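Local coordinates for protein geranyltranstransferase (Agrobacterium tumefaciens, PDB 2H8O) that probably catalyses the condensation of geranyl diphosphate with isopentenyl diphosphate to give farnesyl diphosphate, as a dimeric, all-helical polyprenyl synthetase, at residues K49-L54 against L108-A112; R42-N46 against F91-E95; C116-Y120 against L158-F163; L57-E61 against L74-R78. All blocks are in the same frame, centred on the assembly; numbering follows the deposited sequence. Where two conformers were deposited one is given.

Interaction 1. Residues K49-L54 against L108-A112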
loop_
_atom_site.group_PDB
_atom_site.type_symbol
_atom_site.label_atom_id
_atom_site.label_comp_id
_atom_site.label_asym_id
_atom_site.label_seq_id
_atom_site.Cartn_x
_atom_site.Cartn_y
_atom_site.Cartn_z
ATOM N N LYS A 49 -23.222 -0.633 7.259
ATOM C CA LYS A 49 -22.595 0.677 7.458
ATOM C C LYS A 49 -21.269 0.795 6.722
ATOM O O LYS A 49 -20.982 1.815 6.113
ATOM C CB LYS A 49 -22.352 0.922 8.944
ATOM C CG LYS A 49 -23.605 1.175 9.738
ATOM C CD LYS A 49 -23.285 1.522 11.184
ATOM C CE LYS A 49 -24.540 1.797 12.009
ATOM N NZ LYS A 49 -24.241 1.780 13.483
ATOM N N THR A 50 -20.459 -0.255 6.816
ATOM C CA THR A 50 -19.126 -0.255 6.205
ATOM C C THR A 50 -19.278 -0.242 4.681
ATOM O O THR A 50 -18.618 0.521 3.992
ATOM C CB THR A 50 -18.278 -1.459 6.665
ATOM O OG1 THR A 50 -18.149 -1.446 8.100
ATOM C CG2 THR A 50 -16.882 -1.397 6.062
ATOM N N GLU A 51 -20.178 -1.076 4.170
ATOM C CA GLU A 51 -20.461 -1.076 2.738
ATOM C C GLU A 51 -20.939 0.274 2.208
ATOM O O GLU A 51 -20.588 0.659 1.089
ATOM C CB GLU A 51 -21.414 -2.213 2.391
ATOM C CG GLU A 51 -20.754 -3.565 2.509
ATOM C CD GLU A 51 -21.723 -4.742 2.651
ATOM O OE1 GLU A 51 -22.976 -4.548 2.555
ATOM O OE2 GLU A 51 -21.216 -5.868 2.877
ATOM N N ALA A 52 -21.785 0.980 2.955
ATOM C CA ALA A 52 -22.251 2.290 2.527
ATOM C C ALA A 52 -21.072 3.270 2.393
ATOM O O ALA A 52 -20.921 3.948 1.363
ATOM C CB ALA A 52 -23.322 2.828 3.492
ATOM N N LEU A 53 -20.184 3.271 3.391
ATOM C CA LEU A 53 -19.013 4.157 3.313
ATOM C C LEU A 53 -18.094 3.725 2.167
ATOM O O LEU A 53 -17.620 4.557 1.391
ATOM C CB LEU A 53 -18.273 4.196 4.637
ATOM C CG LEU A 53 -17.022 5.078 4.647
ATOM C CD1 LEU A 53 -17.319 6.546 4.341
ATOM C CD2 LEU A 53 -16.348 4.988 6.002
ATOM N N LEU A 54 -17.854 2.422 2.040
ATOM C CA LEU A 54 -17.062 1.902 0.904
ATOM C C LEU A 54 -17.613 2.355 -0.458
ATOM O O LEU A 54 -16.860 2.760 -1.339
ATOM C CB LEU A 54 -16.984 0.385 0.978
ATOM C CG LEU A 54 -16.038 -0.127 2.063
ATOM C CD1 LEU A 54 -16.314 -1.609 2.335
ATOM C CD2 LEU A 54 -14.563 0.116 1.674
ATOM N N LEU A 108 -15.518 3.646 11.798
ATOM C CA LEU A 108 -16.084 3.283 10.504
ATOM C C LEU A 108 -15.065 3.479 9.366
ATOM O O LEU A 108 -14.928 2.619 8.492
ATOM C CB LEU A 108 -17.350 4.091 10.243
ATOM C CG LEU A 108 -18.165 3.677 9.032
ATOM C CD1 LEU A 108 -18.756 2.286 9.219
ATOM C CD2 LEU A 108 -19.253 4.707 8.753
ATOM N N HIS A 109 -14.346 4.603 9.388
ATOM C CA HIS A 109 -13.343 4.885 8.348
ATOM C C HIS A 109 -12.213 3.878 8.406
ATOM O O HIS A 109 -11.804 3.341 7.376
ATOM C CB HIS A 109 -12.821 6.318 8.489
ATOM C CG HIS A 109 -13.709 7.313 7.827
ATOM N ND1 HIS A 109 -14.989 7.569 8.268
ATOM C CD2 HIS A 109 -13.552 8.030 6.695
ATOM C CE1 HIS A 109 -15.573 8.425 7.449
ATOM N NE2 HIS A 109 -14.722 8.724 6.486
ATOM N N VAL A 110 -11.699 3.617 9.614
ATOM C CA VAL A 110 -10.600 2.628 9.744
ATOM C C VAL A 110 -11.062 1.217 9.374
ATOM O O VAL A 110 -10.328 0.485 8.713
ATOM C CB VAL A 110 -9.974 2.677 11.138
ATOM C CG1 VAL A 110 -8.920 1.594 11.303
ATOM C CG2 VAL A 110 -9.393 4.067 11.357
ATOM N N GLY A 111 -12.289 0.847 9.750
ATOM C CA GLY A 111 -12.861 -0.434 9.328
ATOM C C GLY A 111 -12.935 -0.538 7.813
ATOM O O GLY A 111 -12.597 -1.571 7.234
ATOM N N ALA A 112 -13.380 0.532 7.154
ATOM C CA ALA A 112 -13.451 0.539 5.687
ATOM C C ALA A 112 -12.070 0.356 5.057
ATOM O O ALA A 112 -11.911 -0.372 4.098
ATOM C CB ALA A 112 -14.122 1.817 5.162
HETATM O O HOH W 1 -15.939 -0.037 9.058
#
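L53 and H109 meet because their first torsions converge. L53 holds CG opposite its backbone N (chi1 179°), which carries its two methyls toward the imidazole. H109 turns its ring back to receive them (chi1 -84°), although its CB sets off away from helix 34-57. The two side chains cross at about a right angle, and L53 CD2 settles over the middle of one ring face, 3.8 Å from the centroid of H109 and 14° off the normal, a CH-pi contact. The same methyl also lies 3.8 Å from L108 CG and 4.0 Å from A112 CB, so one branch of L53 sits among L108, H109 and A112 of helix 104-125. A112 CB is met from another direction by L54 CD2 at 3.9 Å. L108 runs past T50 in the opposite sense and rests CD1 against the backbone of K49.

The polar link is a water that donates to T50 OG1 (2.8 Å) and to L108 O (2.9 Å). T50 OG1 is also bonded to N46 O, while H109 ND1 pairs with E105 O, a tie that helps to fix the ring rotation. The two segments cross steeply in the all-helical isoprenoid synthase fold. In chemical terms, T50 and H109 each bond to a carbonyl one turn back in their own helix, so the crossing rests chiefly on methyl packing and the ring-face contact, with the water bridging the two helices.

Interaction 2. Residues R42-N46 against F91-E95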
loop_
_atom_site.group_PDB
_atom_site.type_symbol
_atom_site.label_atom_id
_atom_site.label_comp_id
_atom_site.label_asym_id
_atom_site.label_seq_id
_atom_site.Cartn_x
_atom_site.Cartn_y
_atom_site.Cartn_z
ATOM N N ARG A 42 -25.592 -7.528 14.722
ATOM C CA ARG A 42 -24.606 -6.453 14.692
ATOM C C ARG A 42 -23.619 -6.636 13.545
ATOM O O ARG A 42 -23.181 -5.659 12.954
ATOM C CB ARG A 42 -23.873 -6.327 16.026
ATOM C CG ARG A 42 -22.870 -5.170 16.071
ATOM C CD ARG A 42 -23.496 -3.809 15.816
ATOM N NE ARG A 42 -24.535 -3.581 16.806
ATOM C CZ ARG A 42 -24.315 -3.175 18.053
ATOM N NH1 ARG A 42 -23.097 -2.894 18.477
ATOM N NH2 ARG A 42 -25.335 -3.030 18.882
ATOM N N LEU A 43 -23.248 -7.884 13.246
ATOM C CA LEU A 43 -22.357 -8.156 12.095
ATOM C C LEU A 43 -22.979 -7.608 10.806
ATOM O O LEU A 43 -22.312 -6.944 10.011
ATOM C CB LEU A 43 -22.069 -9.659 11.954
ATOM C CG LEU A 43 -21.089 -10.025 10.822
ATOM C CD1 LEU A 43 -19.693 -9.430 11.046
ATOM C CD2 LEU A 43 -21.012 -11.532 10.669
ATOM N N ARG A 44 -24.254 -7.910 10.606
ATOM C CA ARG A 44 -24.990 -7.420 9.427
ATOM C C ARG A 44 -25.127 -5.901 9.423
ATOM O O ARG A 44 -24.999 -5.272 8.365
ATOM C CB ARG A 44 -26.361 -8.079 9.303
ATOM C CG ARG A 44 -26.332 -9.568 8.967
ATOM C CD ARG A 44 -27.705 -10.136 8.623
ATOM N NE ARG A 44 -28.782 -9.666 9.503
ATOM C CZ ARG A 44 -29.263 -10.313 10.566
ATOM N NH1 ARG A 44 -28.789 -11.495 10.960
ATOM N NH2 ARG A 44 -30.235 -9.747 11.260
ATOM N N GLU A 45 -25.387 -5.308 10.588
ATOM C CA GLU A 45 -25.499 -3.846 10.723
ATOM C C GLU A 45 -24.198 -3.159 10.385
ATOM O O GLU A 45 -24.174 -2.172 9.634
ATOM C CB GLU A 45 -25.885 -3.429 12.150
ATOM C CG GLU A 45 -27.275 -3.710 12.538
ATOM C CD GLU A 45 -27.528 -3.640 14.066
ATOM O OE1 GLU A 45 -26.688 -3.127 14.838
ATOM O OE2 GLU A 45 -28.594 -4.106 14.482
ATOM N N ASN A 46 -23.118 -3.656 10.975
ATOM C CA ASN A 46 -21.815 -3.076 10.734
ATOM C C ASN A 46 -21.384 -3.318 9.304
ATOM O O ASN A 46 -20.703 -2.490 8.728
ATOM C CB ASN A 46 -20.765 -3.569 11.763
ATOM C CG ASN A 46 -20.999 -2.962 13.133
ATOM O OD1 ASN A 46 -21.756 -1.980 13.272
ATOM N ND2 ASN A 46 -20.364 -3.539 14.165
ATOM N N PHE A 91 -16.175 -5.120 11.483
ATOM C CA PHE A 91 -16.971 -5.346 12.675
ATOM C C PHE A 91 -16.094 -5.205 13.914
ATOM O O PHE A 91 -16.455 -4.529 14.896
ATOM C CB PHE A 91 -17.619 -6.731 12.641
ATOM C CG PHE A 91 -18.197 -7.151 13.944
ATOM C CD1 PHE A 91 -19.532 -6.933 14.241
ATOM C CD2 PHE A 91 -17.398 -7.760 14.903
ATOM C CE1 PHE A 91 -20.044 -7.336 15.477
ATOM C CE2 PHE A 91 -17.924 -8.146 16.125
ATOM C CZ PHE A 91 -19.224 -7.940 16.398
ATOM N N LEU A 92 -14.926 -5.852 13.871
ATOM C CA LEU A 92 -14.033 -5.867 15.023
ATOM C C LEU A 92 -13.475 -4.470 15.323
ATOM O O LEU A 92 -13.370 -4.063 16.497
ATOM C CB LEU A 92 -12.906 -6.892 14.829
ATOM C CG LEU A 92 -13.354 -8.365 14.845
ATOM C CD1 LEU A 92 -12.247 -9.271 14.294
ATOM C CD2 LEU A 92 -13.773 -8.801 16.246
ATOM N N VAL A 93 -13.137 -3.714 14.283
ATOM C CA VAL A 93 -12.692 -2.329 14.468
ATOM C C VAL A 93 -13.794 -1.475 15.136
ATOM O O VAL A 93 -13.585 -0.820 16.187
ATOM C CB VAL A 93 -12.252 -1.687 13.155
ATOM C CG1 VAL A 93 -11.871 -0.221 13.406
ATOM C CG2 VAL A 93 -11.077 -2.467 12.528
ATOM N N ILE A 94 -14.971 -1.504 14.533
ATOM C CA ILE A 94 -16.115 -0.740 15.021
ATOM C C ILE A 94 -16.410 -1.089 16.480
ATOM O O ILE A 94 -16.647 -0.209 17.315
ATOM C CB ILE A 94 -17.352 -1.017 14.129
ATOM C CG1 ILE A 94 -17.150 -0.388 12.733
ATOM C CG2 ILE A 94 -18.637 -0.477 14.790
ATOM C CD1 ILE A 94 -18.072 -0.918 11.672
ATOM N N GLU A 95 -16.425 -2.382 16.790
ATOM C CA GLU A 95 -16.822 -2.815 18.140
ATOM C C GLU A 95 -15.712 -2.623 19.187
ATOM O O GLU A 95 -15.994 -2.377 20.351
ATOM C CB GLU A 95 -17.394 -4.231 18.114
ATOM C CG GLU A 95 -18.719 -4.319 17.302
ATOM C CD GLU A 95 -19.835 -3.383 17.844
ATOM O OE1 GLU A 95 -19.894 -3.144 19.078
ATOM O OE2 GLU A 95 -20.694 -2.903 17.049
HETATM O O HOH W 2 -21.705 -1.616 20.572
#
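The F91 ring has R42 CB in plane at its edge, while one face carries E95 CG, from the next turn of its own helix, offset toward the rim. The R42 guanidinium is approached at its edge, near its plane, by the E95 carboxylate and a water. CG of R42, anti to the backbone N, lies 3.6 Å from F91 CE1; the folds at chi2 (59°) and chi3 bring NH1 within 2.8 Å of E95 OE2 in a salt bridge. N46 ND2 reaches the same E95 OE2 at 3.0 Å along the anti lone pair of that oxygen, with amide and carboxylate nearly coplanar, 15° apart. Two donors grip one oxygen. The other, OE1, accepts from the water, which in turn accepts from R42 NH1. R42 NE is tied to E45 OE1 at 3.0 Å, so the arginine links two acids of different helices. I94 CG2 packs 3.6 Å from N46 ND2, and L43 CD1 touches F91 CB at 3.8 Å. Beyond them, F39 meets F91 edge-to-face and I322 of helix 321-331 covers R42 and E95. The whole is an interhelical salt-bridge network where segments 42-46 and 91-95, on helices 34-57 and 88-99, cross at 95° in the all-helical isoprenoid synthase fold.

Interaction 3. Residues C116-Y120 against L158-F163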
loop_
_atom_site.group_PDB
_atom_site.type_symbol
_atom_site.label_atom_id
_atom_site.label_comp_id
_atom_site.label_asym_id
_atom_site.label_seq_id
_atom_site.Cartn_x
_atom_site.Cartn_y
_atom_site.Cartn_z
ATOM N N CYS A 116 -10.819 -2.676 2.660
ATOM C CA CYS A 116 -10.199 -2.506 1.349
ATOM C C CYS A 116 -8.947 -3.370 1.266
ATOM O O CYS A 116 -8.700 -4.028 0.277
ATOM C CB CYS A 116 -9.802 -1.061 1.081
ATOM S SG CYS A 116 -11.182 -0.019 0.619
ATOM N N LEU A 117 -8.144 -3.359 2.337
ATOM C CA LEU A 117 -6.906 -4.146 2.339
ATOM C C LEU A 117 -7.241 -5.652 2.307
ATOM O O LEU A 117 -6.655 -6.413 1.529
ATOM C CB LEU A 117 -6.031 -3.739 3.531
ATOM C CG LEU A 117 -4.554 -4.168 3.411
ATOM C CD1 LEU A 117 -3.599 -3.200 4.123
ATOM C CD2 LEU A 117 -4.392 -5.595 3.854
ATOM N N HIS A 118 -8.145 -6.086 3.179
ATOM C CA HIS A 118 -8.580 -7.475 3.118
ATOM C C HIS A 118 -8.999 -7.874 1.689
ATOM O O HIS A 118 -8.592 -8.904 1.165
ATOM C CB HIS A 118 -9.730 -7.715 4.117
ATOM C CG HIS A 118 -10.396 -9.041 3.955
ATOM N ND1 HIS A 118 -9.732 -10.242 4.137
ATOM C CD2 HIS A 118 -11.672 -9.354 3.625
ATOM C CE1 HIS A 118 -10.581 -11.235 3.923
ATOM N NE2 HIS A 118 -11.763 -10.722 3.605
ATOM N N CYS A 119 -9.819 -7.053 1.054
ATOM C CA CYS A 119 -10.320 -7.375 -0.265
ATOM C C CYS A 119 -9.216 -7.380 -1.320
ATOM O O CYS A 119 -9.251 -8.198 -2.236
ATOM C CB CYS A 119 -11.453 -6.449 -0.667
ATOM S SG CYS A 119 -12.952 -6.691 0.339
ATOM N N TYR A 120 -8.221 -6.502 -1.194
ATOM C CA TYR A 120 -7.109 -6.515 -2.144
ATOM C C TYR A 120 -6.426 -7.867 -2.069
ATOM O O TYR A 120 -6.014 -8.433 -3.091
ATOM C CB TYR A 120 -6.096 -5.374 -1.880
ATOM C CG TYR A 120 -4.691 -5.830 -1.445
ATOM C CD1 TYR A 120 -3.797 -6.378 -2.353
ATOM C CD2 TYR A 120 -4.266 -5.648 -0.135
ATOM C CE1 TYR A 120 -2.534 -6.793 -1.971
ATOM C CE2 TYR A 120 -3.013 -6.055 0.263
ATOM C CZ TYR A 120 -2.138 -6.614 -0.655
ATOM O OH TYR A 120 -0.855 -7.033 -0.300
ATOM N N LEU A 158 -6.545 -0.932 -4.260
ATOM C CA LEU A 158 -7.249 -1.124 -2.975
ATOM C C LEU A 158 -6.279 -1.087 -1.794
ATOM O O LEU A 158 -6.597 -0.524 -0.751
ATOM C CB LEU A 158 -8.026 -2.436 -2.984
ATOM C CG LEU A 158 -9.335 -2.422 -3.768
ATOM C CD1 LEU A 158 -9.817 -3.908 -3.921
ATOM C CD2 LEU A 158 -10.406 -1.574 -3.105
ATOM N N LEU A 159 -5.091 -1.692 -1.961
ATOM C CA LEU A 159 -4.053 -1.608 -0.917
ATOM C C LEU A 159 -3.644 -0.135 -0.681
ATOM O O LEU A 159 -3.543 0.322 0.453
ATOM C CB LEU A 159 -2.859 -2.469 -1.305
ATOM C CG LEU A 159 -1.603 -2.339 -0.469
ATOM C CD1 LEU A 159 -1.895 -2.512 1.020
ATOM C CD2 LEU A 159 -0.563 -3.367 -0.918
ATOM N N THR A 160 -3.423 0.596 -1.774
ATOM C CA THR A 160 -3.036 2.000 -1.717
ATOM C C THR A 160 -4.145 2.821 -1.028
ATOM O O THR A 160 -3.886 3.662 -0.180
ATOM C CB THR A 160 -2.739 2.554 -3.116
ATOM O OG1 THR A 160 -1.767 1.710 -3.767
ATOM C CG2 THR A 160 -2.185 3.981 -3.030
ATOM N N LEU A 161 -5.383 2.578 -1.445
ATOM C CA LEU A 161 -6.543 3.318 -0.908
ATOM C C LEU A 161 -6.723 3.122 0.599
ATOM O O LEU A 161 -7.167 4.050 1.312
ATOM C CB LEU A 161 -7.829 2.903 -1.651
ATOM C CG LEU A 161 -8.991 3.892 -1.484
ATOM C CD1 LEU A 161 -8.678 5.183 -2.227
ATOM C CD2 LEU A 161 -10.253 3.250 -1.987
ATOM N N ALA A 162 -6.407 1.928 1.107
ATOM C CA ALA A 162 -6.495 1.664 2.549
ATOM C C ALA A 162 -5.735 2.730 3.337
ATOM O O ALA A 162 -6.213 3.254 4.344
ATOM C CB ALA A 162 -5.989 0.268 2.876
ATOM N N PHE A 163 -4.533 3.064 2.874
ATOM C CA PHE A 163 -3.709 4.060 3.555
ATOM C C PHE A 163 -4.236 5.482 3.410
ATOM O O PHE A 163 -4.248 6.239 4.381
ATOM C CB PHE A 163 -2.247 3.901 3.157
ATOM C CG PHE A 163 -1.662 2.630 3.677
ATOM C CD1 PHE A 163 -1.344 2.530 5.009
ATOM C CD2 PHE A 163 -1.529 1.504 2.869
ATOM C CE1 PHE A 163 -0.810 1.350 5.523
ATOM C CE2 PHE A 163 -1.018 0.338 3.377
ATOM C CZ PHE A 163 -0.668 0.254 4.696
#
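L159 lies along the ring of Y120, both side chains pointing the same way. Its CB stands over one ring face, 3.8 Å from the centroid of Y120 and 16° off the normal, a CH-pi contact, and farther out L159 CD2 comes within 3.6 Å of Y120 CZ. The other branch, L159 CD1, turns to L117 CD1 at 3.6 Å, so the leucine is shared between ring and alkyl neighbours. Closer to the backbones, L158 CB touches Y120 CB at 3.7 Å and also C116 O at 3.7 Å, while A162 CB faces L117 CB at 4.1 Å. Small groups at C116 and A162 go with a close approach: the segment axes run nearly antiparallel, 7.9 Å apart. Y120 pays for its place with a chi1 of 115°, well away from a staggered position.

Helices 104-125 and 148-167 belong to the central bundle of the isoprenoid synthase fold, and helix 104-125 leads into the first aspartate-rich motif. Y120 stands five residues ahead of that motif, as does the tyrosine that limits product length in related bacterial farnesyl diphosphate synthases, and it probably lies near the floor of the prenyl pocket.

Around this shell, H124 meets the Y120 ring edge-to-face and M194 touches both Y120 and L117. M77 and V81 of helix 71-82 back L158. The contact borders the dimer interface: F163 stacks on F163 of the second subunit, L159 packs on T160 of that subunit, and Y120, from helix 104-125, packs on its D156.

Interaction 4. Residues L57-E61 against L74-R78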
loop_
_atom_site.group_PDB
_atom_site.type_symbol
_atom_site.label_atom_id
_atom_site.label_comp_id
_atom_site.label_asym_id
_atom_site.label_seq_id
_atom_site.Cartn_x
_atom_site.Cartn_y
_atom_site.Cartn_z
ATOM N N LEU A 57 -16.592 5.862 -0.833
ATOM C CA LEU A 57 -15.142 5.995 -1.061
ATOM C C LEU A 57 -14.704 5.502 -2.443
ATOM O O LEU A 57 -13.627 5.886 -2.923
ATOM C CB LEU A 57 -14.366 5.256 0.030
ATOM C CG LEU A 57 -14.495 5.794 1.455
ATOM C CD1 LEU A 57 -13.980 4.799 2.483
ATOM C CD2 LEU A 57 -13.731 7.106 1.578
ATOM N N LEU A 58 -15.525 4.644 -3.058
ATOM C CA LEU A 58 -15.260 4.106 -4.402
ATOM C C LEU A 58 -16.106 4.807 -5.476
ATOM O O LEU A 58 -16.222 4.326 -6.592
ATOM C CB LEU A 58 -15.460 2.583 -4.420
ATOM C CG LEU A 58 -14.476 1.810 -3.527
ATOM C CD1 LEU A 58 -14.887 0.337 -3.437
ATOM C CD2 LEU A 58 -13.049 1.937 -4.075
ATOM N N SER A 59 -16.633 5.986 -5.170
ATOM C CA SER A 59 -17.388 6.717 -6.180
ATOM C C SER A 59 -16.453 7.208 -7.284
ATOM O O SER A 59 -15.230 7.229 -7.121
ATOM C CB SER A 59 -18.159 7.877 -5.560
ATOM O OG SER A 59 -17.265 8.881 -5.143
ATOM N N GLY A 60 -17.044 7.601 -8.404
ATOM C CA GLY A 60 -16.282 7.921 -9.590
ATOM C C GLY A 60 -15.648 9.295 -9.618
ATOM O O GLY A 60 -14.842 9.583 -10.496
ATOM N N GLU A 61 -16.024 10.161 -8.693
ATOM C CA GLU A 61 -15.526 11.545 -8.619
ATOM C C GLU A 61 -14.083 11.556 -8.149
ATOM O O GLU A 61 -13.778 10.920 -7.131
ATOM C CB GLU A 61 -16.378 12.367 -7.628
ATOM C CG GLU A 61 -17.060 11.514 -6.537
ATOM C CD GLU A 61 -17.458 12.267 -5.285
ATOM O OE1 GLU A 61 -17.662 13.501 -5.349
ATOM O OE2 GLU A 61 -17.586 11.602 -4.227
ATOM N N LEU A 74 -11.917 1.194 -11.558
ATOM C CA LEU A 74 -12.797 1.446 -10.422
ATOM C C LEU A 74 -13.884 0.371 -10.308
ATOM O O LEU A 74 -14.164 -0.111 -9.237
ATOM C CB LEU A 74 -13.374 2.863 -10.532
ATOM C CG LEU A 74 -14.090 3.477 -9.344
ATOM C CD1 LEU A 74 -13.195 3.474 -8.132
ATOM C CD2 LEU A 74 -14.572 4.900 -9.685
ATOM N N GLU A 75 -14.480 -0.037 -11.425
ATOM C CA GLU A 75 -15.455 -1.144 -11.403
ATOM C C GLU A 75 -14.835 -2.445 -10.862
ATOM O O GLU A 75 -15.484 -3.186 -10.131
ATOM C CB GLU A 75 -16.023 -1.360 -12.812
ATOM C CG GLU A 75 -16.989 -0.278 -13.250
ATOM C CD GLU A 75 -17.473 -0.450 -14.677
ATOM O OE1 GLU A 75 -17.139 -1.475 -15.322
ATOM O OE2 GLU A 75 -18.201 0.456 -15.178
ATOM N N ALA A 76 -13.588 -2.713 -11.240
ATOM C CA ALA A 76 -12.877 -3.908 -10.783
ATOM C C ALA A 76 -12.647 -3.866 -9.278
ATOM O O ALA A 76 -12.806 -4.884 -8.585
ATOM C CB ALA A 76 -11.547 -4.073 -11.547
ATOM N N MET A 77 -12.270 -2.683 -8.775
ATOM C CA MET A 77 -12.114 -2.463 -7.335
ATOM C C MET A 77 -13.443 -2.723 -6.618
ATOM O O MET A 77 -13.470 -3.409 -5.608
ATOM C CB MET A 77 -11.604 -1.047 -7.017
ATOM C CG MET A 77 -10.207 -0.714 -7.584
ATOM S SD MET A 77 -9.742 1.081 -7.529
ATOM C CE MET A 77 -9.568 1.302 -5.733
ATOM N N ARG A 78 -14.534 -2.142 -7.114
ATOM C CA ARG A 78 -15.845 -2.373 -6.524
ATOM C C ARG A 78 -16.220 -3.854 -6.523
ATOM O O ARG A 78 -16.788 -4.361 -5.539
ATOM C CB ARG A 78 -16.911 -1.584 -7.258
ATOM C CG ARG A 78 -16.833 -0.076 -7.119
ATOM C CD ARG A 78 -17.850 0.577 -8.037
ATOM N NE ARG A 78 -17.715 2.031 -8.033
ATOM C CZ ARG A 78 -17.904 2.820 -9.085
ATOM N NH1 ARG A 78 -17.757 4.132 -8.950
ATOM N NH2 ARG A 78 -18.262 2.318 -10.274
#
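R78 and L58 slide past each other in opposite directions where the loop leaving helix 34-57 folds back onto helix 71-82, the first helix-to-helix connection of this all-helical isoprenoid synthase fold. The aliphatic part of the arginine lies alongside the leucine, R78 CG being 4.0 Å from L58 CB. Because its chain is extended from CG to NE (chi3 -174°), the guanidinium is carried past the leucine side chain to the backbone beyond. There R78 NH1 donates to L58 O over 2.8 Å, in the carbonyl plane with a C=O...N angle of 147°, and R78 NE adds a weak bond to the same oxygen at 3.1 Å. L58 is the first residue to leave the helix, so the positive group sits by a helix C-terminal end and probably steadies the partial negative charge gathered there. R69 adds to this by bonding L57 O and S59 O.

L74 approaches the guanidinium from a different side: its CG lies over one face, offset toward the rim, while L58 O and the S59-G60 backbone lie near the edge. The L58 and M77 side chains cross obliquely, L58 CD2 meeting M77 CE at 3.9 Å. L161 of helix 148-167 touches L58 as well, and M77 packs on I191 of the second subunit.

The two branches of L74 divide the loop backbone between them: CD1 sits 3.5 Å from L58 O, and CD2 sits 3.5 Å from G60 CA.

In the fold
From the N terminus, helix 34-57 opens two contacts in succession. Interaction 2 closes on helix 88-99 after 44 intervening residues and interaction 1 on helix 104-125 after 53; their segments alternate, so the two loops cross, and T50 and I94 touch between them. Interaction 4 is nested inside both, a short closure of 12 residues bringing the end of helix 34-57 onto helix 71-82. Interaction 3 comes later, in series, and pairs helix 104-125 with helix 148-167 next to the dimer interface. L54 joins interaction 1 to interaction 3 through C116, and L58 joins interaction 4 to it through L161; interactions 2 and 3 do not touch, their centres being about 18 Å apart.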